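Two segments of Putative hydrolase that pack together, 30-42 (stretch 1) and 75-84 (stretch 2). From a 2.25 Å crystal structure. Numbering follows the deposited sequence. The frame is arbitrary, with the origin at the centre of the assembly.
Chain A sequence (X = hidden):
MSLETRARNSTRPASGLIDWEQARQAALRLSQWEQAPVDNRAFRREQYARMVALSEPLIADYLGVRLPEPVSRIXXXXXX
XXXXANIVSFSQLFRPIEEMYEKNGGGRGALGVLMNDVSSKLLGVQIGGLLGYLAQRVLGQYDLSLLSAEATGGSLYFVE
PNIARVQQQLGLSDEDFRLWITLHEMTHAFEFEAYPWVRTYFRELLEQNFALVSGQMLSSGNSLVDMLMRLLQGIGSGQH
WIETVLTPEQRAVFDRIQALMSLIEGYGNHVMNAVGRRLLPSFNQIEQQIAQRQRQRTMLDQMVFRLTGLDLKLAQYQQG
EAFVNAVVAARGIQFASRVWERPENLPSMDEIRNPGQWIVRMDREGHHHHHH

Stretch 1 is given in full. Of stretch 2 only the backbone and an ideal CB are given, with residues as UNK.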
# COMPACT_ATOMS: atom_id res chain seq x y z
N LEU A 30 -22.67 3.36 -3.25
CA LEU A 30 -21.82 4.49 -3.59
C LEU A 30 -20.70 4.07 -4.55
O LEU A 30 -20.19 4.88 -5.32
CB LEU A 30 -21.24 5.10 -2.31
CG LEU A 30 -20.99 6.62 -2.34
CD1 LEU A 30 -20.93 7.15 -0.92
CD2 LEU A 30 -19.70 6.92 -3.09
N SER A 31 -20.34 2.79 -4.53
CA SER A 31 -19.28 2.31 -5.42
C SER A 31 -19.71 2.35 -6.89
O SER A 31 -18.86 2.42 -7.78
CB SER A 31 -18.87 0.88 -5.05
OG SER A 31 -19.86 -0.05 -5.45
N GLN A 32 -21.02 2.31 -7.14
CA GLN A 32 -21.57 2.33 -8.49
C GLN A 32 -20.93 1.23 -9.32
O GLN A 32 -20.55 1.43 -10.48
CB GLN A 32 -21.31 3.70 -9.15
CG GLN A 32 -21.76 4.87 -8.29
CD GLN A 32 -21.55 6.23 -8.94
OE1 GLN A 32 -20.69 6.40 -9.81
NE2 GLN A 32 -22.33 7.21 -8.52
N TRP A 33 -20.81 0.05 -8.72
CA TRP A 33 -20.16 -1.06 -9.40
C TRP A 33 -20.80 -1.44 -10.72
O TRP A 33 -20.10 -1.82 -11.66
CB TRP A 33 -20.09 -2.29 -8.49
CG TRP A 33 -21.41 -2.85 -8.08
CD1 TRP A 33 -22.16 -2.49 -6.99
CD2 TRP A 33 -22.16 -3.86 -8.77
NE1 TRP A 33 -23.32 -3.22 -6.96
CE2 TRP A 33 -23.34 -4.08 -8.03
CE3 TRP A 33 -21.93 -4.62 -9.93
CZ2 TRP A 33 -24.31 -5.01 -8.43
CZ3 TRP A 33 -22.90 -5.56 -10.32
CH2 TRP A 33 -24.07 -5.74 -9.57
N GLU A 34 -22.13 -1.32 -10.81
CA GLU A 34 -22.84 -1.69 -12.04
C GLU A 34 -22.38 -0.90 -13.26
O GLU A 34 -22.44 -1.39 -14.38
CB GLU A 34 -24.35 -1.52 -11.87
CG GLU A 34 -24.94 -2.22 -10.65
CD GLU A 34 -24.94 -1.34 -9.41
OE1 GLU A 34 -24.15 -0.37 -9.36
OE2 GLU A 34 -25.71 -1.62 -8.47
N GLN A 35 -21.92 0.33 -13.05
CA GLN A 35 -21.47 1.17 -14.16
C GLN A 35 -20.05 0.91 -14.60
O GLN A 35 -19.60 1.47 -15.60
CB GLN A 35 -21.59 2.65 -13.79
CG GLN A 35 -23.00 3.18 -13.69
CD GLN A 35 -23.05 4.70 -13.76
OE1 GLN A 35 -23.00 5.29 -14.84
NE2 GLN A 35 -23.13 5.34 -12.59
N ALA A 36 -19.33 0.07 -13.87
CA ALA A 36 -17.95 -0.19 -14.24
C ALA A 36 -17.59 -1.66 -14.22
O ALA A 36 -16.70 -2.08 -13.50
CB ALA A 36 -17.03 0.60 -13.31
N PRO A 37 -18.30 -2.47 -15.02
CA PRO A 37 -18.03 -3.90 -15.08
C PRO A 37 -16.68 -4.10 -15.75
O PRO A 37 -16.24 -3.23 -16.52
CB PRO A 37 -19.17 -4.44 -15.94
CG PRO A 37 -19.37 -3.32 -16.91
CD PRO A 37 -19.34 -2.10 -16.00
N VAL A 38 -16.01 -5.21 -15.48
CA VAL A 38 -14.73 -5.43 -16.13
C VAL A 38 -15.02 -5.98 -17.53
O VAL A 38 -15.90 -6.84 -17.71
CB VAL A 38 -13.79 -6.42 -15.35
CG1 VAL A 38 -14.27 -6.59 -13.91
CG2 VAL A 38 -13.70 -7.76 -16.06
N ASP A 39 -14.30 -5.46 -18.52
CA ASP A 39 -14.46 -5.94 -19.88
C ASP A 39 -13.33 -6.93 -20.12
O ASP A 39 -12.22 -6.73 -19.63
CB ASP A 39 -14.33 -4.79 -20.89
CG ASP A 39 -15.49 -3.83 -20.84
OD1 ASP A 39 -16.65 -4.29 -20.92
OD2 ASP A 39 -15.24 -2.61 -20.71
N ASN A 40 -13.63 -8.00 -20.85
CA ASN A 40 -12.64 -9.02 -21.18
C ASN A 40 -11.80 -9.45 -20.00
O ASN A 40 -10.60 -9.21 -19.95
CB ASN A 40 -11.73 -8.52 -22.29
CG ASN A 40 -12.46 -8.33 -23.58
OD1 ASN A 40 -12.95 -9.30 -24.17
ND2 ASN A 40 -12.54 -7.09 -24.04
N ARG A 41 -12.45 -10.11 -19.04
CA ARG A 41 -11.76 -10.58 -17.86
C ARG A 41 -10.73 -11.60 -18.31
O ARG A 41 -9.59 -11.61 -17.83
CB ARG A 41 -12.75 -11.24 -16.90
CG ARG A 41 -12.13 -11.63 -15.57
CD ARG A 41 -13.14 -12.29 -14.65
NE ARG A 41 -14.32 -11.45 -14.47
CZ ARG A 41 -14.44 -10.50 -13.55
NH1 ARG A 41 -13.45 -10.24 -12.72
NH2 ARG A 41 -15.56 -9.80 -13.49
N ALA A 42 -11.12 -12.43 -19.26
CA ALA A 42 -10.23 -13.47 -19.78
C ALA A 42 -8.86 -12.97 -20.26
O ALA A 42 -7.83 -13.43 -19.76
CB ALA A 42 -10.91 -14.24 -20.88
N UNK A 75 -6.30 -12.13 -9.23
CA UNK A 75 -7.71 -11.85 -9.40
C UNK A 75 -7.91 -10.48 -10.04
O UNK A 75 -7.28 -9.51 -9.65
CB UNK A 75 -8.44 -11.93 -8.06
N UNK A 76 -8.79 -10.43 -11.04
CA UNK A 76 -9.15 -9.19 -11.71
C UNK A 76 -10.48 -8.86 -11.04
O UNK A 76 -11.45 -9.60 -11.20
CB UNK A 76 -9.24 -9.31 -13.23
N UNK A 77 -10.52 -7.78 -10.26
CA UNK A 77 -11.75 -7.39 -9.56
C UNK A 77 -12.47 -6.22 -10.21
O UNK A 77 -11.88 -5.40 -10.90
CB UNK A 77 -11.43 -7.03 -8.11
N UNK A 78 -13.78 -6.15 -9.96
CA UNK A 78 -14.58 -5.01 -10.38
C UNK A 78 -14.77 -4.39 -8.99
O UNK A 78 -14.25 -4.93 -8.00
CB UNK A 78 -15.87 -5.36 -11.13
N UNK A 79 -15.52 -3.30 -8.88
CA UNK A 79 -15.70 -2.65 -7.58
C UNK A 79 -16.50 -3.47 -6.58
O UNK A 79 -16.25 -3.41 -5.38
CB UNK A 79 -16.39 -1.30 -7.78
N UNK A 80 -17.45 -4.26 -7.07
CA UNK A 80 -18.26 -5.08 -6.19
C UNK A 80 -17.41 -6.19 -5.57
O UNK A 80 -17.50 -6.46 -4.37
CB UNK A 80 -19.45 -5.67 -6.95
N UNK A 81 -16.59 -6.83 -6.40
CA UNK A 81 -15.73 -7.89 -5.90
C UNK A 81 -14.70 -7.33 -4.94
O UNK A 81 -14.36 -7.97 -3.95
CB UNK A 81 -15.04 -8.62 -7.06
N UNK A 82 -14.20 -6.13 -5.22
CA UNK A 82 -13.23 -5.55 -4.31
C UNK A 82 -13.86 -5.39 -2.93
O UNK A 82 -13.24 -5.69 -1.91
CB UNK A 82 -12.72 -4.21 -4.84
N UNK A 83 -15.11 -4.93 -2.91
CA UNK A 83 -15.86 -4.72 -1.67
C UNK A 83 -16.18 -6.01 -0.91
O UNK A 83 -15.95 -6.09 0.29
CB UNK A 83 -17.17 -3.99 -1.99
N UNK A 84 -16.73 -7.00 -1.61
CA UNK A 84 -17.08 -8.28 -1.00
C UNK A 84 -15.86 -8.94 -0.35
O UNK A 84 -15.98 -9.62 0.67
CB UNK A 84 -17.69 -9.21 -2.05

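Position 75 has extended backbone angles, and its ideal CB finds nothing of stretch 1 within 5.5 Å, so the contact leaves the choice open; it is Phe75, whose ring leads away. At 76, also extended, CB points toward stretch 1 and lies 4.3 Å from Arg41 NH1, with the methyls of Val38 nearby. A compact apolar side chain would suit, although an acidic one could also answer the arginine. The residue is Val76, whose CG1 approaches Val38 CG2 at 4.5 Å. Its backbone O is 2.6 Å from Arg41 NH1, but the angle is too poor for a hydrogen bond. Position 77 points away and is unconstrained here; it is Phe77.

At 78 the chain is about to enter a helix, and CB is directed at stretch 1, only 3.4 Å from Val38 CG1. A small side chain able to accept from the free amides of the first turn, such as Ser, Thr, Asp or Asn, fits best. Asp78 takes the N-cap role: OD2 accepts from the amide N of residue 80 at 2.7 Å, and OD1 from the amide N of residue 81.

Position 79, the first of the helix, faces Ser31 and Trp33, with CB 3.9 Å from Trp33 CB. The carbonyls of Ser31 and Gln32 and the methyl of Ala36 lie farther out, favouring a long side chain that ends in a donor; Lys, Arg or Gln could serve. Arg79 extends so that NH1 donates to Ser31 O at 3.1 Å, near the guanidinium plane, while Ala36 CB covers one face, 3.9 Å from CZ. Its backbone N donates at 2.7 Å to a water that also lies within hydrogen-bonding distance of Trp33 O and Ala36 O.

At 80, CB sits 3.6 Å from Trp33 CG, over one face of the indole. A flexible aliphatic chain or another flat group could cover the ring. Arg80 lays its methylenes there, with CD 3.6 Å from the centroid of the six-membered ring, close to the ring normal.

The CB at 81 points sideways and touches nothing of stretch 1, yet the Arg41 guanidinium invites a longer acidic side chain. Glu81 reaches it: OE1 accepts from Arg41 NH1 at 3.3 Å in a salt bridge, and also from Asp78 N at 3.1 Å.

Position 82 is out of reach and holds Trp82. Position 83 points toward Ser31 from a distance, suiting a medium-sized apolar side chain; Leu83 places CD1 3.7 Å from Ser31 OG. Position 84, again out of reach, is Glu84.

Stretch 2 (75-84) FVFDRREWLE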
# COMPACT_ATOMS: atom_id res chain seq x y z
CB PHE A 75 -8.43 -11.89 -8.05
CG PHE A 75 -8.07 -13.08 -7.19
CD1 PHE A 75 -7.25 -12.92 -6.07
CD2 PHE A 75 -8.58 -14.34 -7.47
CE1 PHE A 75 -6.93 -14.01 -5.24
CE2 PHE A 75 -8.27 -15.44 -6.65
CZ PHE A 75 -7.44 -15.27 -5.53
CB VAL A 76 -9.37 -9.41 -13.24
CG1 VAL A 76 -9.77 -8.12 -13.93
CG2 VAL A 76 -8.10 -9.97 -13.88
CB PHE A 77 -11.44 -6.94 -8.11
CG PHE A 77 -11.12 -8.05 -7.13
CD1 PHE A 77 -10.67 -7.72 -5.86
CD2 PHE A 77 -11.29 -9.39 -7.45
CE1 PHE A 77 -10.37 -8.69 -4.91
CE2 PHE A 77 -11.00 -10.39 -6.52
CZ PHE A 77 -10.54 -10.03 -5.23
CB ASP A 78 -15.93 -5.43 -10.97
CG ASP A 78 -16.89 -5.94 -9.92
OD1 ASP A 78 -16.67 -7.04 -9.41
OD2 ASP A 78 -17.87 -5.23 -9.60
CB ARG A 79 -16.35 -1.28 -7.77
CG ARG A 79 -15.48 -0.32 -8.57
CD ARG A 79 -16.18 0.99 -8.83
NE ARG A 79 -15.38 1.83 -9.72
CZ ARG A 79 -15.87 2.87 -10.39
NH1 ARG A 79 -17.15 3.18 -10.28
NH2 ARG A 79 -15.08 3.57 -11.18
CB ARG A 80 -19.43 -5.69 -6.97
CG ARG A 80 -20.35 -6.53 -6.12
CD ARG A 80 -21.49 -7.09 -6.92
NE ARG A 80 -22.51 -7.65 -6.04
CZ ARG A 80 -22.48 -8.86 -5.51
NH1 ARG A 80 -21.47 -9.69 -5.76
NH2 ARG A 80 -23.46 -9.25 -4.71
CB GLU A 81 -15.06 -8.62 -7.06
CG GLU A 81 -16.04 -9.32 -7.98
CD GLU A 81 -15.38 -9.91 -9.20
OE1 GLU A 81 -14.58 -9.19 -9.84
OE2 GLU A 81 -15.66 -11.08 -9.52
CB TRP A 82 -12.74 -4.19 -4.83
CG TRP A 82 -11.73 -3.57 -3.91
CD1 TRP A 82 -10.41 -3.89 -3.81
CD2 TRP A 82 -11.99 -2.59 -2.89
NE1 TRP A 82 -9.83 -3.17 -2.79
CE2 TRP A 82 -10.77 -2.36 -2.21
CE3 TRP A 82 -13.13 -1.88 -2.50
CZ2 TRP A 82 -10.66 -1.45 -1.15
CZ3 TRP A 82 -13.03 -0.98 -1.44
CH2 TRP A 82 -11.79 -0.77 -0.78
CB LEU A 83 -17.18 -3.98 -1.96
CG LEU A 83 -17.14 -2.47 -2.17
CD1 LEU A 83 -18.53 -2.01 -2.62
CD2 LEU A 83 -16.72 -1.76 -0.88
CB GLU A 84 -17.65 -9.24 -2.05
CG GLU A 84 -18.97 -8.82 -2.69
CD GLU A 84 -20.10 -8.63 -1.68
OE1 GLU A 84 -19.97 -9.14 -0.54
OE2 GLU A 84 -21.13 -7.99 -2.02
O HOH W 1 -17.12 -2.30 -10.87
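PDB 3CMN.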